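Local coordinates for alpha-1,2-mannosidase (Bacteroides thetaiotaomicron, PDB 2WW2), which probably hydrolyses alpha-mannosidic linkages of glycans with inversion at the anomeric carbon, as a calcium-dependent glycoside hydrolase of family 92, at residues A[316-326]-A[352-363]. Residues are numbered along the deposited sequence; the frame is centred on the assembly and turned at random. Where two conformers were deposited one is given.
Sequences YDGNVHDGYMY and RVTQSIINAYNE
Y326 OH is gripped by two groups: R352 NE donates to it at 2.9 Å in an almost straight bond (171°), and a water 2.6 Å from the same oxygen also accepts from R352 NH2. Here, in the family 92 catalytic domain, an (alpha/alpha)6 barrel in this family, helix 347-364 packs on the loop before edge strand 320-322 of a small antiparallel sheet, on H321 of that strand, and on the chain leading into strand 326-330. Guanidinium and phenol ring are nearly coplanar, and the hydroxyl lies at the guanidinium edge, in its plane. V353 CG2 sits over the centre of the Y326 ring in a CH-pi contact, 3.8 Å from the centroid. A phenylalanine in place of Y326 could keep the contact with V353 but would probably leave R352 NE without its acceptor. A bend at chi3 (-69°) turns R352 NE to the Y326 hydroxyl while CD lies over the middle of the Y324 ring. N359 ND2 donates to Y324 O at 2.8 Å, in the planes of both carbonyl and amide; a water joins ND2 to Y324 N. Farther along the helix, M325 CE rests on N359 CB, while A360 CB meets one face of the Y316 ring, off centre, 3.4 Å from CE2. The E363 carboxylate stacks on H321, planes 18° apart, and is held by Y312 and S314 hydroxyls; E363 OE2 lies 3.6 Å from H321 NE2, over the imidazole face.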
loop_
_atom_site.group_PDB
_atom_site.type_symbol
_atom_site.label_atom_id
_atom_site.label_comp_id
_atom_site.label_asym_id
_atom_site.label_seq_id
_atom_site.Cartn_x
_atom_site.Cartn_y
_atom_site.Cartn_z
ATOM N N TYR A 316 22.701 27.943 -29.631
ATOM C CA TYR A 316 22.496 26.947 -30.683
ATOM C C TYR A 316 23.582 26.959 -31.758
ATOM O O TYR A 316 23.972 25.893 -32.244
ATOM C CB TYR A 316 21.095 27.061 -31.319
ATOM C CG TYR A 316 20.004 26.831 -30.282
ATOM C CD1 TYR A 316 19.626 25.542 -29.923
ATOM C CD2 TYR A 316 19.409 27.904 -29.621
ATOM C CE1 TYR A 316 18.674 25.325 -28.950
ATOM C CE2 TYR A 316 18.445 27.694 -28.659
ATOM C CZ TYR A 316 18.084 26.401 -28.332
ATOM O OH TYR A 316 17.142 26.167 -27.371
ATOM N N ASP A 317 24.081 28.137 -32.126
ATOM C CA ASP A 317 25.126 28.202 -33.155
ATOM C C ASP A 317 26.375 28.971 -32.706
ATOM O O ASP A 317 27.347 29.063 -33.448
ATOM C CB ASP A 317 24.585 28.703 -34.510
ATOM C CG ASP A 317 24.237 30.190 -34.523
ATOM O OD1 ASP A 317 24.531 30.939 -33.561
ATOM O OD2 ASP A 317 23.660 30.624 -35.534
ATOM N N GLY A 318 26.346 29.521 -31.490
ATOM C CA GLY A 318 27.531 30.186 -30.940
ATOM C C GLY A 318 27.894 31.556 -31.513
ATOM O O GLY A 318 28.908 32.149 -31.126
ATOM N N ASN A 319 27.082 32.054 -32.438
ATOM C CA ASN A 319 27.243 33.408 -32.957
ATOM C C ASN A 319 26.366 34.408 -32.207
ATOM O O ASN A 319 25.450 34.009 -31.485
ATOM C CB ASN A 319 26.923 33.411 -34.447
ATOM C CG ASN A 319 27.906 32.582 -35.238
ATOM O OD1 ASN A 319 27.531 31.832 -36.135
ATOM N ND2 ASN A 319 29.171 32.700 -34.899
ATOM N N VAL A 320 26.658 35.700 -32.358
ATOM C CA VAL A 320 25.843 36.753 -31.750
ATOM C C VAL A 320 24.807 37.191 -32.784
ATOM O O VAL A 320 25.136 37.335 -33.970
ATOM C CB VAL A 320 26.712 37.958 -31.323
ATOM C CG1 VAL A 320 25.853 39.079 -30.706
ATOM C CG2 VAL A 320 27.792 37.502 -30.355
ATOM N N HIS A 321 23.561 37.373 -32.353
ATOM C CA HIS A 321 22.482 37.736 -33.269
ATOM C C HIS A 321 21.739 38.959 -32.746
ATOM O O HIS A 321 21.777 39.244 -31.562
ATOM C CB HIS A 321 21.457 36.603 -33.365
ATOM C CG HIS A 321 21.969 35.351 -34.002
ATOM N ND1 HIS A 321 22.691 34.405 -33.309
ATOM C CD2 HIS A 321 21.810 34.860 -35.253
ATOM C CE1 HIS A 321 22.987 33.396 -34.113
ATOM N NE2 HIS A 321 22.464 33.650 -35.300
ATOM N N ASP A 322 21.021 39.641 -33.629
ATOM C CA ASP A 322 20.078 40.673 -33.214
ATOM C C ASP A 322 18.768 40.011 -32.838
ATOM O O ASP A 322 18.321 39.083 -33.510
ATOM C CB ASP A 322 19.810 41.664 -34.367
ATOM C CG ASP A 322 21.036 42.440 -34.763
ATOM O OD1 ASP A 322 21.779 42.884 -33.875
ATOM O OD2 ASP A 322 21.267 42.620 -35.974
ATOM N N GLY A 323 18.143 40.479 -31.763
ATOM C CA GLY A 323 16.820 40.010 -31.436
ATOM C C GLY A 323 16.759 39.353 -30.065
ATOM O O GLY A 323 17.503 39.732 -29.162
ATOM N N TYR A 324 15.875 38.371 -29.934
ATOM C CA TYR A 324 15.561 37.770 -28.637
ATOM C C TYR A 324 15.853 36.288 -28.614
ATOM O O TYR A 324 15.665 35.577 -29.601
ATOM C CB TYR A 324 14.088 37.995 -28.262
ATOM C CG TYR A 324 13.680 39.453 -28.280
ATOM C CD1 TYR A 324 14.203 40.345 -27.354
ATOM C CD2 TYR A 324 12.782 39.940 -29.235
ATOM C CE1 TYR A 324 13.843 41.683 -27.364
ATOM C CE2 TYR A 324 12.418 41.287 -29.250
ATOM C CZ TYR A 324 12.951 42.143 -28.308
ATOM O OH TYR A 324 12.609 43.478 -28.298
ATOM N N MET A 325 16.303 35.834 -27.457
ATOM C CA MET A 325 16.485 34.427 -27.207
ATOM C C MET A 325 16.089 34.207 -25.751
ATOM O O MET A 325 16.287 35.100 -24.911
ATOM C CB MET A 325 17.949 34.019 -27.458
ATOM C CG MET A 325 18.230 32.525 -27.213
ATOM S SD MET A 325 17.161 31.378 -28.098
ATOM C CE MET A 325 17.511 31.806 -29.828
ATOM N N TYR A 326 15.489 33.052 -25.470
ATOM C CA TYR A 326 15.202 32.612 -24.090
ATOM C C TYR A 326 15.761 31.223 -23.936
ATOM O O TYR A 326 15.971 30.520 -24.925
ATOM C CB TYR A 326 13.681 32.507 -23.832
ATOM C CG TYR A 326 13.022 33.830 -23.557
ATOM C CD1 TYR A 326 12.600 34.160 -22.260
ATOM C CD2 TYR A 326 12.843 34.768 -24.579
ATOM C CE1 TYR A 326 12.009 35.398 -22.005
ATOM C CE2 TYR A 326 12.251 36.004 -24.330
ATOM C CZ TYR A 326 11.824 36.303 -23.042
ATOM O OH TYR A 326 11.247 37.536 -22.802
ATOM N N ARG A 352 7.971 37.441 -27.253
ATOM C CA ARG A 352 9.412 37.241 -27.447
ATOM C C ARG A 352 9.803 35.753 -27.383
ATOM O O ARG A 352 10.696 35.299 -28.125
ATOM C CB ARG A 352 10.217 38.050 -26.416
ATOM C CG ARG A 352 9.944 39.557 -26.468
ATOM C CD ARG A 352 10.870 40.339 -25.537
ATOM N NE ARG A 352 10.583 40.079 -24.129
ATOM C CZ ARG A 352 9.926 40.924 -23.335
ATOM N NH1 ARG A 352 9.474 42.074 -23.822
ATOM N NH2 ARG A 352 9.707 40.619 -22.061
ATOM N N VAL A 353 9.132 35.000 -26.510
ATOM C CA VAL A 353 9.404 33.564 -26.376
ATOM C C VAL A 353 9.088 32.839 -27.672
ATOM O O VAL A 353 9.857 31.961 -28.123
ATOM C CB VAL A 353 8.582 32.929 -25.231
ATOM C CG1 VAL A 353 8.616 31.395 -25.334
ATOM C CG2 VAL A 353 9.128 33.380 -23.874
ATOM N N THR A 354 7.963 33.191 -28.290
ATOM C CA THR A 354 7.592 32.511 -29.543
ATOM C C THR A 354 8.597 32.833 -30.641
ATOM O O THR A 354 9.039 31.923 -31.360
ATOM C CB THR A 354 6.140 32.822 -30.003
ATOM O OG1 THR A 354 5.959 34.237 -30.051
ATOM C CG2 THR A 354 5.124 32.213 -29.000
ATOM N N GLN A 355 8.996 34.101 -30.750
ATOM C CA GLN A 355 10.073 34.457 -31.691
ATOM C C GLN A 355 11.359 33.664 -31.427
ATOM O O GLN A 355 12.053 33.259 -32.366
ATOM C CB GLN A 355 10.448 35.939 -31.584
ATOM C CG GLN A 355 9.592 36.939 -32.329
ATOM C CD GLN A 355 9.947 38.360 -31.901
ATOM O OE1 GLN A 355 9.260 38.976 -31.051
ATOM N NE2 GLN A 355 11.063 38.865 -32.425
ATOM N N SER A 356 11.702 33.472 -30.158
ATOM C CA SER A 356 12.951 32.783 -29.813
ATOM C C SER A 356 12.939 31.303 -30.194
ATOM O O SER A 356 13.988 30.727 -30.499
ATOM C CB SER A 356 13.311 32.950 -28.332
ATOM O OG SER A 356 12.448 32.205 -27.492
ATOM N N ILE A 357 11.762 30.691 -30.188
ATOM C CA ILE A 357 11.629 29.298 -30.608
ATOM C C ILE A 357 11.975 29.191 -32.092
ATOM O O ILE A 357 12.708 28.292 -32.514
ATOM C CB ILE A 357 10.182 28.784 -30.350
ATOM C CG1 ILE A 357 9.972 28.534 -28.854
ATOM C CG2 ILE A 357 9.885 27.501 -31.149
ATOM C CD1 ILE A 357 8.500 28.307 -28.478
ATOM N N ILE A 358 11.450 30.117 -32.886
ATOM C CA ILE A 358 11.765 30.144 -34.322
ATOM C C ILE A 358 13.263 30.441 -34.537
ATOM O O ILE A 358 13.916 29.837 -35.384
ATOM C CB ILE A 358 10.874 31.164 -35.072
ATOM C CG1 ILE A 358 9.404 30.764 -34.918
ATOM C CG2 ILE A 358 11.245 31.249 -36.573
ATOM C CD1 ILE A 358 9.148 29.321 -35.281
ATOM N N ASN A 359 13.815 31.366 -33.758
ATOM C CA ASN A 359 15.234 31.666 -33.868
ATOM C C ASN A 359 16.069 30.406 -33.602
ATOM O O ASN A 359 17.021 30.133 -34.312
ATOM C CB ASN A 359 15.648 32.774 -32.887
ATOM C CG ASN A 359 15.063 34.127 -33.242
ATOM O OD1 ASN A 359 14.646 34.354 -34.377
ATOM N ND2 ASN A 359 15.023 35.034 -32.267
ATOM N N ALA A 360 15.725 29.658 -32.560
ATOM C CA ALA A 360 16.464 28.428 -32.232
ATOM C C ALA A 360 16.361 27.460 -33.396
ATOM O O ALA A 360 17.344 26.788 -33.763
ATOM C CB ALA A 360 15.897 27.787 -30.934
ATOM N N TYR A 361 15.167 27.387 -33.985
ATOM C CA TYR A 361 14.950 26.550 -35.178
ATOM C C TYR A 361 15.845 27.002 -36.336
ATOM O O TYR A 361 16.465 26.168 -37.011
ATOM C CB TYR A 361 13.468 26.566 -35.594
ATOM C CG TYR A 361 13.185 25.980 -36.964
ATOM C CD1 TYR A 361 13.132 24.603 -37.163
ATOM C CD2 TYR A 361 12.959 26.810 -38.058
ATOM C CE1 TYR A 361 12.865 24.073 -38.429
ATOM C CE2 TYR A 361 12.686 26.294 -39.313
ATOM C CZ TYR A 361 12.646 24.930 -39.492
ATOM O OH TYR A 361 12.366 24.436 -40.747
ATOM N N ASN A 362 15.929 28.317 -36.562
ATOM C CA ASN A 362 16.770 28.819 -37.650
ATOM C C ASN A 362 18.246 28.509 -37.377
ATOM O O ASN A 362 18.997 28.167 -38.283
ATOM C CB ASN A 362 16.572 30.331 -37.862
ATOM C CG ASN A 362 15.230 30.660 -38.490
ATOM O OD1 ASN A 362 14.652 29.838 -39.193
ATOM N ND2 ASN A 362 14.735 31.865 -38.247
ATOM N N GLU A 363 18.643 28.623 -36.114
ATOM C CA GLU A 363 20.037 28.439 -35.727
ATOM C C GLU A 363 20.478 26.975 -35.589
ATOM O O GLU A 363 21.676 26.693 -35.626
ATOM C CB GLU A 363 20.319 29.219 -34.430
ATOM C CG GLU A 363 20.354 30.709 -34.667
ATOM C CD GLU A 363 19.892 31.533 -33.478
ATOM O OE1 GLU A 363 20.062 31.098 -32.318
ATOM O OE2 GLU A 363 19.364 32.632 -33.704
HETATM O O HOH W 1 24.094 25.122 -35.273
HETATM O O HOH W 2 14.137 37.950 -32.446
HETATM O O HOH W 3 10.825 38.377 -20.384
#